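Side-chain contacts in increased recombination centers protein 6 (Saccharomyces cerevisiae, PDB 3UC9), which serves as a clathrin coat accessory factor related to small G proteins and is involved in gross chromosomal rearrangements and telomere healing: residues A[45-48]-A[49-53]; A[81-84]-A[85-88]; A[97-100]-A[101-105]; A[120-123]-A[124-128]; A[144-147]-A[148-151]. All coordinates share one frame; numbering follows the deposited sequence.

Interaction 1: A[45-48]-A[49-53]; sequences FLQD and LFHCS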
loop_
_atom_site.group_PDB
_atom_site.type_symbol
_atom_site.label_atom_id
_atom_site.label_comp_id
_atom_site.label_asym_id
_atom_site.label_seq_id
_atom_site.Cartn_x
_atom_site.Cartn_y
_atom_site.Cartn_z
ATOM N N PHE A 45 6.323 -10.751 1.452
ATOM C CA PHE A 45 5.062 -10.032 1.710
ATOM C C PHE A 45 4.011 -10.385 0.664
ATOM O O PHE A 45 2.849 -10.617 1.000
ATOM C CB PHE A 45 5.325 -8.523 1.718
ATOM C CG PHE A 45 4.094 -7.671 1.909
ATOM C CD1 PHE A 45 3.727 -7.229 3.178
ATOM C CD2 PHE A 45 3.326 -7.291 0.830
ATOM C CE1 PHE A 45 2.607 -6.434 3.359
ATOM C CE2 PHE A 45 2.189 -6.482 1.010
ATOM C CZ PHE A 45 1.836 -6.068 2.274
ATOM N N LEU A 46 4.414 -10.440 -0.602
ATOM C CA LEU A 46 3.472 -10.757 -1.684
ATOM C C LEU A 46 2.928 -12.177 -1.534
ATOM O O LEU A 46 1.743 -12.422 -1.747
ATOM C CB LEU A 46 4.128 -10.603 -3.049
ATOM C CG LEU A 46 4.493 -9.180 -3.480
ATOM C CD1 LEU A 46 5.411 -9.208 -4.683
ATOM C CD2 LEU A 46 3.257 -8.335 -3.761
ATOM N N GLN A 47 3.795 -13.110 -1.169
ATOM C CA GLN A 47 3.353 -14.474 -0.909
ATOM C C GLN A 47 2.363 -14.524 0.257
ATOM O O GLN A 47 1.338 -15.202 0.177
ATOM C CB GLN A 47 4.551 -15.398 -0.646
ATOM C CG GLN A 47 4.171 -16.852 -0.324
ATOM C CD GLN A 47 3.332 -17.491 -1.417
ATOM O OE1 GLN A 47 3.660 -17.384 -2.600
ATOM N NE2 GLN A 47 2.245 -18.163 -1.027
ATOM N N ASP A 48 2.674 -13.822 1.341
ATOM C CA ASP A 48 1.870 -13.904 2.568
ATOM C C ASP A 48 0.493 -13.247 2.441
ATOM O O ASP A 48 -0.507 -13.773 2.929
ATOM C CB ASP A 48 2.636 -13.301 3.758
ATOM C CG ASP A 48 3.843 -14.141 4.176
ATOM O OD1 ASP A 48 3.918 -15.340 3.812
ATOM O OD2 ASP A 48 4.726 -13.596 4.872
ATOM N N LEU A 49 0.434 -12.103 1.773
ATOM C CA LEU A 49 -0.816 -11.355 1.666
ATOM C C LEU A 49 -1.619 -11.741 0.428
ATOM O O LEU A 49 -2.841 -11.876 0.499
ATOM C CB LEU A 49 -0.518 -9.859 1.647
ATOM C CG LEU A 49 -1.736 -8.933 1.635
ATOM C CD1 LEU A 49 -2.696 -9.246 2.773
ATOM C CD2 LEU A 49 -1.263 -7.481 1.697
ATOM N N PHE A 50 -0.941 -11.901 -0.705
ATOM C CA PHE A 50 -1.617 -12.124 -1.990
ATOM C C PHE A 50 -1.461 -13.530 -2.554
ATOM O O PHE A 50 -2.051 -13.838 -3.588
ATOM C CB PHE A 50 -1.115 -11.129 -3.032
ATOM C CG PHE A 50 -1.378 -9.701 -2.676
ATOM C CD1 PHE A 50 -2.670 -9.216 -2.613
ATOM C CD2 PHE A 50 -0.335 -8.833 -2.421
ATOM C CE1 PHE A 50 -2.912 -7.894 -2.294
ATOM C CE2 PHE A 50 -0.573 -7.521 -2.099
ATOM C CZ PHE A 50 -1.861 -7.047 -2.038
ATOM N N HIS A 51 -0.664 -14.369 -1.896
ATOM C CA HIS A 51 -0.386 -15.725 -2.380
ATOM C C HIS A 51 0.141 -15.691 -3.811
ATOM O O HIS A 51 -0.264 -16.483 -4.670
ATOM C CB HIS A 51 -1.629 -16.604 -2.231
ATOM C CG HIS A 51 -2.250 -16.510 -0.873
ATOM N ND1 HIS A 51 -3.451 -15.875 -0.645
ATOM C CD2 HIS A 51 -1.807 -16.926 0.339
ATOM C CE1 HIS A 51 -3.736 -15.928 0.645
ATOM N NE2 HIS A 51 -2.754 -16.560 1.264
ATOM N N CYS A 52 1.069 -14.762 -4.032
ATOM C CA CYS A 52 1.670 -14.517 -5.327
ATOM C C CYS A 52 3.154 -14.861 -5.257
ATOM O O CYS A 52 3.915 -14.195 -4.555
ATOM C CB CYS A 52 1.491 -13.045 -5.705
ATOM S SG CYS A 52 2.209 -12.599 -7.288
ATOM N N SER A 53 3.552 -15.909 -5.975
ATOM C CA SER A 53 4.951 -16.329 -6.046
ATOM C C SER A 53 5.671 -15.608 -7.186
ATOM O O SER A 53 5.891 -16.177 -8.260
ATOM C CB SER A 53 5.047 -17.849 -6.235
ATOM O OG SER A 53 4.541 -18.537 -5.104
#

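Interaction 2: A[81-84]-A[85-88]; sequences CKDI and PVWV. Unlike the reference sequence in segment 81-84: Asp-83 (reference Glu).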
loop_
_atom_site.group_PDB
_atom_site.type_symbol
_atom_site.label_atom_id
_atom_site.label_comp_id
_atom_site.label_asym_id
_atom_site.label_seq_id
_atom_site.Cartn_x
_atom_site.Cartn_y
_atom_site.Cartn_z
ATOM N N CYS A 81 12.919 0.513 -6.295
ATOM C CA CYS A 81 13.647 1.749 -6.545
ATOM C C CYS A 81 14.897 1.808 -5.699
ATOM O O CYS A 81 14.953 1.209 -4.633
ATOM C CB CYS A 81 12.752 2.963 -6.266
ATOM S SG CYS A 81 12.164 3.134 -4.571
ATOM N N LYS A 82 15.913 2.520 -6.181
ATOM C CA LYS A 82 17.116 2.750 -5.379
ATOM C C LYS A 82 16.845 3.773 -4.282
ATOM O O LYS A 82 17.327 3.620 -3.155
ATOM C CB LYS A 82 18.288 3.220 -6.244
ATOM C CG LYS A 82 19.607 3.333 -5.476
ATOM C CD LYS A 82 20.708 3.968 -6.323
ATOM C CE LYS A 82 21.789 4.643 -5.469
ATOM N NZ LYS A 82 22.445 3.714 -4.510
ATOM N N ASP A 83 16.084 4.811 -4.625
ATOM C CA ASP A 83 15.778 5.916 -3.712
ATOM C C ASP A 83 14.288 6.255 -3.802
ATOM O O ASP A 83 13.788 6.599 -4.880
ATOM C CB ASP A 83 16.596 7.154 -4.096
ATOM C CG ASP A 83 18.096 6.931 -3.988
ATOM O OD1 ASP A 83 18.605 6.793 -2.851
ATOM O OD2 ASP A 83 18.765 6.901 -5.045
ATOM N N ILE A 84 13.579 6.160 -2.679
ATOM C CA ILE A 84 12.136 6.432 -2.664
ATOM C C ILE A 84 11.797 7.818 -3.230
ATOM O O ILE A 84 10.919 7.933 -4.084
ATOM C CB ILE A 84 11.521 6.287 -1.239
ATOM C CG1 ILE A 84 11.651 4.850 -0.717
ATOM C CG2 ILE A 84 10.068 6.729 -1.231
ATOM C CD1 ILE A 84 11.023 3.808 -1.584
ATOM N N PRO A 85 12.492 8.876 -2.766
ATOM C CA PRO A 85 12.162 10.210 -3.284
ATOM C C PRO A 85 12.271 10.342 -4.810
ATOM O O PRO A 85 11.440 11.012 -5.420
ATOM C CB PRO A 85 13.176 11.116 -2.577
ATOM C CG PRO A 85 13.471 10.411 -1.309
ATOM C CD PRO A 85 13.490 8.955 -1.681
ATOM N N VAL A 86 13.275 9.706 -5.417
ATOM C CA VAL A 86 13.420 9.722 -6.870
ATOM C C VAL A 86 12.211 9.047 -7.533
ATOM O O VAL A 86 11.683 9.539 -8.524
ATOM C CB VAL A 86 14.735 9.034 -7.325
ATOM C CG1 VAL A 86 14.790 8.936 -8.847
ATOM C CG2 VAL A 86 15.950 9.785 -6.777
ATOM N N TRP A 87 11.780 7.926 -6.974
ATOM C CA TRP A 87 10.594 7.235 -7.470
ATOM C C TRP A 87 9.336 8.107 -7.333
ATOM O O TRP A 87 8.539 8.205 -8.268
ATOM C CB TRP A 87 10.421 5.911 -6.736
ATOM C CG TRP A 87 9.320 5.089 -7.283
ATOM C CD1 TRP A 87 9.411 4.135 -8.259
ATOM C CD2 TRP A 87 7.950 5.153 -6.906
ATOM N NE1 TRP A 87 8.173 3.598 -8.509
ATOM C CE2 TRP A 87 7.256 4.205 -7.689
ATOM C CE3 TRP A 87 7.235 5.911 -5.973
ATOM C CZ2 TRP A 87 5.887 4.001 -7.569
ATOM C CZ3 TRP A 87 5.869 5.712 -5.864
ATOM C CH2 TRP A 87 5.212 4.761 -6.648
ATOM N N VAL A 88 9.183 8.757 -6.183
ATOM C CA VAL A 88 8.047 9.656 -5.938
ATOM C C VAL A 88 8.040 10.817 -6.947
ATOM O O VAL A 88 6.993 11.168 -7.491
ATOM C CB VAL A 88 8.071 10.201 -4.503
ATOM C CG1 VAL A 88 7.083 11.372 -4.335
ATOM C CG2 VAL A 88 7.774 9.075 -3.506
#

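Interaction 3: A[97-100]-A[101-105]; sequences EPLR and NVMAG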
loop_
_atom_site.group_PDB
_atom_site.type_symbol
_atom_site.label_atom_id
_atom_site.label_comp_id
_atom_site.label_asym_id
_atom_site.label_seq_id
_atom_site.Cartn_x
_atom_site.Cartn_y
_atom_site.Cartn_z
ATOM N N GLU A 97 -0.085 10.712 -14.448
ATOM C CA GLU A 97 -1.432 10.975 -13.910
ATOM C C GLU A 97 -2.430 9.849 -14.223
ATOM O O GLU A 97 -3.141 9.387 -13.329
ATOM C CB GLU A 97 -1.958 12.338 -14.386
ATOM C CG GLU A 97 -3.198 12.820 -13.648
ATOM C CD GLU A 97 -3.441 14.318 -13.803
ATOM O OE1 GLU A 97 -2.544 15.040 -14.300
ATOM O OE2 GLU A 97 -4.535 14.776 -13.419
ATOM N N PRO A 98 -2.474 9.380 -15.479
ATOM C CA PRO A 98 -3.349 8.237 -15.762
ATOM C C PRO A 98 -3.081 7.031 -14.869
ATOM O O PRO A 98 -4.026 6.444 -14.341
ATOM C CB PRO A 98 -3.050 7.923 -17.229
ATOM C CG PRO A 98 -2.627 9.229 -17.792
ATOM C CD PRO A 98 -1.847 9.902 -16.706
ATOM N N LEU A 99 -1.809 6.687 -14.674
ATOM C CA LEU A 99 -1.434 5.590 -13.782
ATOM C C LEU A 99 -1.902 5.836 -12.339
ATOM O O LEU A 99 -2.474 4.948 -11.698
ATOM C CB LEU A 99 0.084 5.371 -13.825
ATOM C CG LEU A 99 0.705 4.348 -12.870
ATOM C CD1 LEU A 99 0.133 2.972 -13.122
ATOM C CD2 LEU A 99 2.220 4.346 -13.044
ATOM N N ARG A 100 -1.662 7.040 -11.824
ATOM C CA ARG A 100 -2.094 7.368 -10.456
ATOM C C ARG A 100 -3.595 7.163 -10.310
ATOM O O ARG A 100 -4.070 6.624 -9.308
ATOM C CB ARG A 100 -1.709 8.802 -10.090
ATOM C CG ARG A 100 -0.205 8.999 -9.955
ATOM C CD ARG A 100 0.153 10.251 -9.128
ATOM N NE ARG A 100 -0.446 11.473 -9.662
ATOM C CZ ARG A 100 0.004 12.167 -10.710
ATOM N NH1 ARG A 100 1.067 11.768 -11.404
ATOM N NH2 ARG A 100 -0.641 13.268 -11.084
ATOM N N ASN A 101 -4.341 7.532 -11.342
ATOM C CA ASN A 101 -5.800 7.484 -11.249
ATOM C C ASN A 101 -6.408 6.068 -11.251
ATOM O O ASN A 101 -7.567 5.892 -10.852
ATOM C CB ASN A 101 -6.436 8.399 -12.305
ATOM C CG ASN A 101 -6.289 9.889 -11.960
ATOM O OD1 ASN A 101 -6.201 10.742 -12.856
ATOM N ND2 ASN A 101 -6.254 10.205 -10.672
ATOM N N VAL A 102 -5.636 5.058 -11.654
ATOM C CA VAL A 102 -6.129 3.675 -11.603
ATOM C C VAL A 102 -5.634 2.895 -10.381
ATOM O O VAL A 102 -5.988 1.728 -10.209
ATOM C CB VAL A 102 -5.842 2.888 -12.891
ATOM C CG1 VAL A 102 -6.589 3.516 -14.062
ATOM C CG2 VAL A 102 -4.343 2.781 -13.171
ATOM N N MET A 103 -4.893 3.556 -9.489
ATOM C CA MET A 103 -4.415 2.914 -8.266
ATOM C C MET A 103 -5.502 2.796 -7.185
ATOM O O MET A 103 -5.955 3.795 -6.616
ATOM C CB MET A 103 -3.216 3.684 -7.689
ATOM C CG MET A 103 -2.064 3.873 -8.666
ATOM S SD MET A 103 -1.520 2.337 -9.462
ATOM C CE MET A 103 -1.257 1.368 -8.065
ATOM N N ALA A 104 -5.924 1.568 -6.911
ATOM C CA ALA A 104 -6.761 1.272 -5.758
ATOM C C ALA A 104 -5.948 1.496 -4.482
ATOM O O ALA A 104 -6.456 2.025 -3.483
ATOM C CB ALA A 104 -7.271 -0.159 -5.811
ATOM N N GLY A 105 -4.685 1.078 -4.509
ATOM C CA GLY A 105 -3.815 1.282 -3.363
ATOM C C GLY A 105 -2.341 1.200 -3.702
ATOM O O GLY A 105 -1.955 0.667 -4.747
#

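Interaction 4: A[120-123]-A[124-128]; sequences LLHQ and FMIAA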
loop_
_atom_site.group_PDB
_atom_site.type_symbol
_atom_site.label_atom_id
_atom_site.label_comp_id
_atom_site.label_asym_id
_atom_site.label_seq_id
_atom_site.Cartn_x
_atom_site.Cartn_y
_atom_site.Cartn_z
ATOM N N LEU A 120 7.871 12.711 2.559
ATOM C CA LEU A 120 7.424 12.855 1.172
ATOM C C LEU A 120 5.900 12.776 1.062
ATOM O O LEU A 120 5.329 13.087 0.011
ATOM C CB LEU A 120 8.020 11.730 0.322
ATOM C CG LEU A 120 9.535 11.495 0.368
ATOM C CD1 LEU A 120 9.889 10.109 -0.192
ATOM C CD2 LEU A 120 10.278 12.570 -0.382
ATOM N N LEU A 121 5.245 12.340 2.139
ATOM C CA LEU A 121 3.839 11.948 2.078
ATOM C C LEU A 121 2.893 13.096 1.704
ATOM O O LEU A 121 1.961 12.902 0.937
ATOM C CB LEU A 121 3.432 11.294 3.406
ATOM C CG LEU A 121 2.318 10.251 3.483
ATOM C CD1 LEU A 121 2.364 9.255 2.345
ATOM C CD2 LEU A 121 2.395 9.524 4.841
ATOM N N HIS A 122 3.124 14.303 2.211
ATOM C CA HIS A 122 2.242 15.419 1.861
ATOM C C HIS A 122 2.174 15.636 0.350
ATOM O O HIS A 122 1.094 15.668 -0.243
ATOM C CB HIS A 122 2.661 16.708 2.551
ATOM C CG HIS A 122 1.784 17.869 2.204
ATOM N ND1 HIS A 122 0.549 18.065 2.784
ATOM C CD2 HIS A 122 1.945 18.871 1.308
ATOM C CE1 HIS A 122 -0.005 19.151 2.274
ATOM N NE2 HIS A 122 0.823 19.662 1.379
ATOM N N GLN A 123 3.338 15.760 -0.274
ATOM C CA GLN A 123 3.419 15.973 -1.711
ATOM C C GLN A 123 2.911 14.767 -2.517
ATOM O O GLN A 123 2.284 14.935 -3.558
ATOM C CB GLN A 123 4.857 16.266 -2.100
ATOM C CG GLN A 123 5.334 17.602 -1.632
ATOM C CD GLN A 123 6.789 17.803 -1.955
ATOM O OE1 GLN A 123 7.125 18.398 -2.977
ATOM N NE2 GLN A 123 7.667 17.272 -1.103
ATOM N N PHE A 124 3.209 13.564 -2.040
ATOM C CA PHE A 124 2.711 12.350 -2.669
ATOM C C PHE A 124 1.182 12.326 -2.669
ATOM O O PHE A 124 0.555 12.042 -3.698
ATOM C CB PHE A 124 3.236 11.122 -1.936
ATOM C CG PHE A 124 2.848 9.814 -2.582
ATOM C CD1 PHE A 124 3.549 9.326 -3.674
ATOM C CD2 PHE A 124 1.781 9.076 -2.100
ATOM C CE1 PHE A 124 3.191 8.122 -4.271
ATOM C CE2 PHE A 124 1.422 7.874 -2.688
ATOM C CZ PHE A 124 2.125 7.400 -3.777
ATOM N N MET A 125 0.592 12.605 -1.511
ATOM C CA MET A 125 -0.864 12.542 -1.371
ATOM C C MET A 125 -1.569 13.618 -2.195
ATOM O O MET A 125 -2.621 13.364 -2.759
ATOM C CB MET A 125 -1.271 12.635 0.100
ATOM C CG MET A 125 -0.787 11.486 0.951
ATOM S SD MET A 125 -1.094 9.831 0.317
ATOM C CE MET A 125 -2.867 9.920 0.093
ATOM N N ILE A 126 -0.991 14.815 -2.285
ATOM C CA ILE A 126 -1.552 15.849 -3.160
ATOM C C ILE A 126 -1.744 15.334 -4.596
ATOM O O ILE A 126 -2.751 15.644 -5.245
ATOM C CB ILE A 126 -0.675 17.138 -3.185
ATOM C CG1 ILE A 126 -0.629 17.816 -1.808
ATOM C CG2 ILE A 126 -1.184 18.127 -4.225
ATOM C CD1 ILE A 126 -1.965 17.989 -1.145
ATOM N N ALA A 127 -0.786 14.552 -5.084
ATOM C CA ALA A 127 -0.809 14.038 -6.453
ATOM C C ALA A 127 -1.689 12.793 -6.597
ATOM O O ALA A 127 -2.147 12.492 -7.696
ATOM C CB ALA A 127 0.629 13.729 -6.937
ATOM N N ALA A 128 -1.897 12.059 -5.504
ATOM C CA ALA A 128 -2.642 10.793 -5.552
ATOM C C ALA A 128 -4.124 11.043 -5.835
ATOM O O ALA A 128 -4.677 12.098 -5.497
ATOM C CB ALA A 128 -2.501 10.007 -4.233
#

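Interaction 5: A[144-147]-A[148-151]; sequences EQDE and IDEL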
loop_
_atom_site.group_PDB
_atom_site.type_symbol
_atom_site.label_atom_id
_atom_site.label_comp_id
_atom_site.label_asym_id
_atom_site.label_seq_id
_atom_site.Cartn_x
_atom_site.Cartn_y
_atom_site.Cartn_z
ATOM N N GLU A 144 8.814 0.506 17.696
ATOM C CA GLU A 144 7.736 -0.001 18.535
ATOM C C GLU A 144 6.406 0.548 18.052
ATOM O O GLU A 144 6.357 1.527 17.321
ATOM C CB GLU A 144 7.954 0.391 19.999
ATOM C CG GLU A 144 9.264 -0.104 20.589
ATOM C CD GLU A 144 9.284 -1.603 20.870
ATOM O OE1 GLU A 144 8.269 -2.292 20.634
ATOM O OE2 GLU A 144 10.334 -2.092 21.341
ATOM N N GLN A 145 5.323 -0.073 18.492
ATOM C CA GLN A 145 3.992 0.339 18.057
ATOM C C GLN A 145 3.655 1.782 18.445
ATOM O O GLN A 145 2.932 2.452 17.718
ATOM C CB GLN A 145 2.928 -0.615 18.589
ATOM C CG GLN A 145 1.533 -0.401 18.000
ATOM C CD GLN A 145 1.490 -0.572 16.497
ATOM O OE1 GLN A 145 2.112 -1.471 15.949
ATOM N NE2 GLN A 145 0.750 0.297 15.824
ATOM N N ASP A 146 4.173 2.266 19.572
ATOM C CA ASP A 146 3.917 3.657 19.972
ATOM C C ASP A 146 4.409 4.655 18.917
ATOM O O ASP A 146 3.769 5.674 18.675
ATOM C CB ASP A 146 4.565 3.976 21.328
ATOM C CG ASP A 146 3.867 3.282 22.496
ATOM O OD1 ASP A 146 2.821 2.634 22.288
ATOM O OD2 ASP A 146 4.367 3.389 23.638
ATOM N N GLU A 147 5.538 4.348 18.288
ATOM C CA GLU A 147 6.097 5.205 17.245
ATOM C C GLU A 147 5.214 5.204 16.000
ATOM O O GLU A 147 4.959 6.260 15.410
ATOM C CB GLU A 147 7.521 4.753 16.904
ATOM C CG GLU A 147 8.278 5.682 15.970
ATOM C CD GLU A 147 9.759 5.333 15.860
ATOM O OE1 GLU A 147 10.339 4.820 16.841
ATOM O OE2 GLU A 147 10.347 5.590 14.789
ATOM N N ILE A 148 4.746 4.015 15.615
ATOM C CA ILE A 148 3.787 3.852 14.527
ATOM C C ILE A 148 2.479 4.587 14.841
ATOM O O ILE A 148 1.939 5.302 14.000
ATOM C CB ILE A 148 3.475 2.346 14.302
ATOM C CG1 ILE A 148 4.720 1.578 13.813
ATOM C CG2 ILE A 148 2.297 2.166 13.351
ATOM C CD1 ILE A 148 5.384 2.160 12.560
ATOM N N ASP A 149 1.979 4.402 16.064
ATOM C CA ASP A 149 0.741 5.050 16.509
ATOM C C ASP A 149 0.798 6.570 16.354
ATOM O O ASP A 149 -0.187 7.184 15.936
ATOM C CB ASP A 149 0.441 4.718 17.975
ATOM C CG ASP A 149 -0.040 3.288 18.193
ATOM O OD1 ASP A 149 -0.451 2.594 17.246
ATOM O OD2 ASP A 149 -0.019 2.866 19.372
ATOM N N GLU A 150 1.947 7.167 16.676
ATOM C CA GLU A 150 2.115 8.621 16.573
ATOM C C GLU A 150 2.047 9.079 15.116
ATOM O O GLU A 150 1.420 10.085 14.812
ATOM C CB GLU A 150 3.434 9.066 17.204
ATOM C CG GLU A 150 3.404 9.103 18.736
ATOM C CD GLU A 150 4.578 9.862 19.339
ATOM O OE1 GLU A 150 5.078 10.817 18.699
ATOM O OE2 GLU A 150 4.992 9.512 20.465
ATOM N N LEU A 151 2.687 8.330 14.224
ATOM C CA LEU A 151 2.586 8.600 12.784
ATOM C C LEU A 151 1.158 8.488 12.263
ATOM O O LEU A 151 0.729 9.299 11.436
ATOM C CB LEU A 151 3.494 7.662 11.991
ATOM C CG LEU A 151 4.977 7.990 12.159
ATOM C CD1 LEU A 151 5.849 6.852 11.667
ATOM C CD2 LEU A 151 5.308 9.287 11.434
#

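Interaction 1: A[45-48]-A[49-53]
Phe-45 and Leu-49 supply the closest apolar contact: their side chains run side by side in the same direction, and CZ of Phe-45 comes within 3.5 Å of CD2 of Leu-49. Both have CG anti to the backbone N (chi1 177° and -176°), which sends the two groups out along the same flank of the helix. One residue further round, CD2 of Leu-46 meets CD2 of Phe-50 at 3.9 Å, while CG of Leu-49 sits over the centre of the Phe-50 ring.

These contacts belong to the last turn of helix 39-50, which follows strand 29-35, third across a Rossmann-like sheet with the strand order of small G proteins. Phe-45 and Leu-49 face helix 185-195, and the Phe-45 ring meets Trp-168 edge to face. Leu-46 and Phe-50 turn instead to Leu-76 of strand 71-81.

Leu-49 N to Phe-45 O and Phe-50 N to Leu-46 O, both 2.9 Å, are ordinary helical bonds, the second more bent. His-51 then takes a positive phi and breaks the helix; its N bonds weakly to Gln-47 O, and Cys-52 N returns weakly to Leu-46 O.

The polar side-chain contact spans this break. Gln-47, bent at chi2 (57°), brings OE1 to 2.9 Å from Ser-53 OG, which gives its proton to the amide oxygen and fastens the departing chain to the helix surface.

Interaction 2: A[81-84]-A[85-88]
Trp-87 and Cys-81 meet at the indole, the one aromatic group of this contact. CB of Cys-81 lies oblique to the ring, 4.1 Å from CD1, and packs on Trp-87 CB at 3.8 Å; SG stands 5.1 Å from the centroid of the five-membered ring, 43° off its normal, in a sulfur-aromatic contact. At the rim, NE1 is hydrogen-bonded to Asp-79 OD2, which helps to fix the rotation of the ring; Phe-91 stacks with the indole.

The torsion of Cys-81 explains its part: with chi1 at 62°, SG lies in the crowded position between the backbone N and the carbonyl carbon, and so beside CB of Trp-87, at 3.9 Å. Elsewhere the contact is aliphatic. The side chains of Ile-84 and Val-88 cross, CG2 to CG2 at 4.0 Å, and CB of Asp-83 touches CG2 of Val-86 at 3.8 Å, its carboxylate making no capping bond.

Two backbone bonds open the helix, Trp-87 N to Asp-83 O at 3.2 Å and Val-88 N to Ile-84 O at 2.8 Å. Pro-85 has no N-H to give, which costs nothing among the first few amides, since these have no carbonyl one turn earlier in the helix.

The whole is a helix N-terminus, with Asp-83 at the N-cap position and proline in the opening turn, placed directly after strand 71-81. By topology it probably corresponds to the start of the second helix of the small G protein fold.

Interaction 3: A[97-100]-A[101-105]
Met-103 is folded at every torsion (chi1 -55°), which curls its chain back over the carbonyl of Leu-99: CG lies 3.2 Å from Leu-99 O, and SD comes to 4.1 Å from Leu-99 CD1. Leu-99 reaches toward it because its CG stands anti to the backbone N (chi1 175°). CG2 of Val-102 touches the same oxygen, also at 3.2 Å, so that two side chains crowd one carbonyl oxygen.

Along another flank Glu-97 and Asn-101 extend side by side, CG of Glu-97 lying 3.7 Å from OD1 of Asn-101, with the carboxylate and amide planes turned 69° apart.

The backbone records a helix giving way to a strand. Asn-101 N binds Glu-97 O at 3.0 Å with normal alpha-helical spacing; the next bonds tighten to three residues, Val-102 N to Leu-99 O and Met-103 N to Arg-100 O, the donors standing well above the carbonyl planes. Helix 97-101 thereby passes into strand 103-110, closing the beta-alpha-beta crossover that leaves strand 71-81 and passes strand 29-35 of this Rossmann-like sheet.

Arg-100 turns the other way and ties helix 97-101 to the C-terminal ends of helices 84-91 and 121-127. Its guanidinium lies with one face against CA of Glu-97, 3.4 Å from the plane. NE donates to Ala-127 O and NH1 to the carbonyls of Phe-91 and Thr-93; these three oxygens satisfy both nitrogens and fix how the buried group is turned.

Interaction 4: A[120-123]-A[124-128]
Leu-121 and Met-125 form the close-packed flank of helix 121-127, part of the connection between the parallel neighbouring strands 103-110 and 133-138 of the Rossmann-like sheet. They lie alongside each other, pointing the same way, with CD1 of Leu-121 4.0 Å from SD of Met-125. The methionine is bent at chi2 and chi3, and its CG rests 3.1 Å from Leu-121 O while SD lies in the plane of the Phe-124 ring, at its edge. The ring itself meets Leu-121 at longer range, CD2 of Phe-124 being 4.5 Å from Leu-121 CD1. All three residues are buried: Leu-121 and Met-125 reach Ile-163 of strand 163-167, and Phe-124 leans on Trp-87 of helix 84-91.

The solvent side differs in burial: His-122 and Ile-126 are exposed. CG1 of Ile-126 lies over one face of the His-122 imidazole, 4.2 Å from its centroid and 23° off the ring normal, a CH-pi contact displaced toward the rim. With CG anti to its backbone N (chi1 180°), His-122 carries the ring forward along the helix to meet the isoleucine.

Backbone bonds from Met-125 N to Leu-121 O (2.8 Å) and from Ile-126 N to His-122 O (3.0 Å) are sound, but Ala-127 N to Gln-123 O is long and weak as the helix ends. The chemistry divides accordingly: sulfur and hydrocarbon secure the inner flank, whereas the imidazole covers part of an isoleucine that stays exposed.

Interaction 5: A[144-147]-A[148-151]
Gln-145 and Asp-149 are joined by a side-chain hydrogen bond one turn apart on helix 145-155. From CB the glutamine chain leaves with CG anti to the backbone N (chi1 -170°) and then bends at chi2 (60°), folding forward along the helix. CG passes 3.7 Å from Asp-149 OD1; CD lies 3.8 Å from the same OD1 and 4.2 Å from Ile-148 CB; and at the tip NE2 donates to Asp-149 OD1 over 3.0 Å in a nearly straight bond (171°). The acceptor lies in the amide plane, yet the carboxylate is met from above its own plane. NE2 also rests 3.5 Å from Ile-148 CG2, so the amide is steadied by hydrocarbon as well.

Asp-149 N binds Gln-145 O at 2.7 Å, making the pair doubly linked. Asp-146 OD1 stands 4.1 Å from Asp-149 OD2, a like-charge approach that the amide N-H and the nearby helix start may partly offset.

Glu-147 points elsewhere and forms a salt bridge to Arg-113. The helix connects strands 133-138 and 163-167 as the middle of a beta-alpha-beta unit; Ile-148 and Leu-151 pack on Phe-165 of the latter strand and on Ile-112 of helix 112-115, while Asp-146, Asp-149 and Glu-150 are exposed.

Followed from the N terminus, the five contacts come in series, none nesting or crossing, and each closes no more than a helical turn or a helix end. Interaction 1 ends helix 39-50, interaction 2 starts helix 84-91, interaction 3 leads from helix 97-101 into strand 103-110, and interactions 4 and 5 lie on helices 121-127 and 145-155. Interactions 2 and 4 touch, Ile-84 CG2 reaching Leu-120 CD1 at 3.5 Å; the end of helix 121-127 meets interaction 3 by one probable hydrogen bond. These three thus tie neighbouring helices together, whereas interaction 1 lies across the chain's centre from interaction 4, as interaction 3 does from interaction 5, whose nearest atoms are about 7 Å from interaction 4.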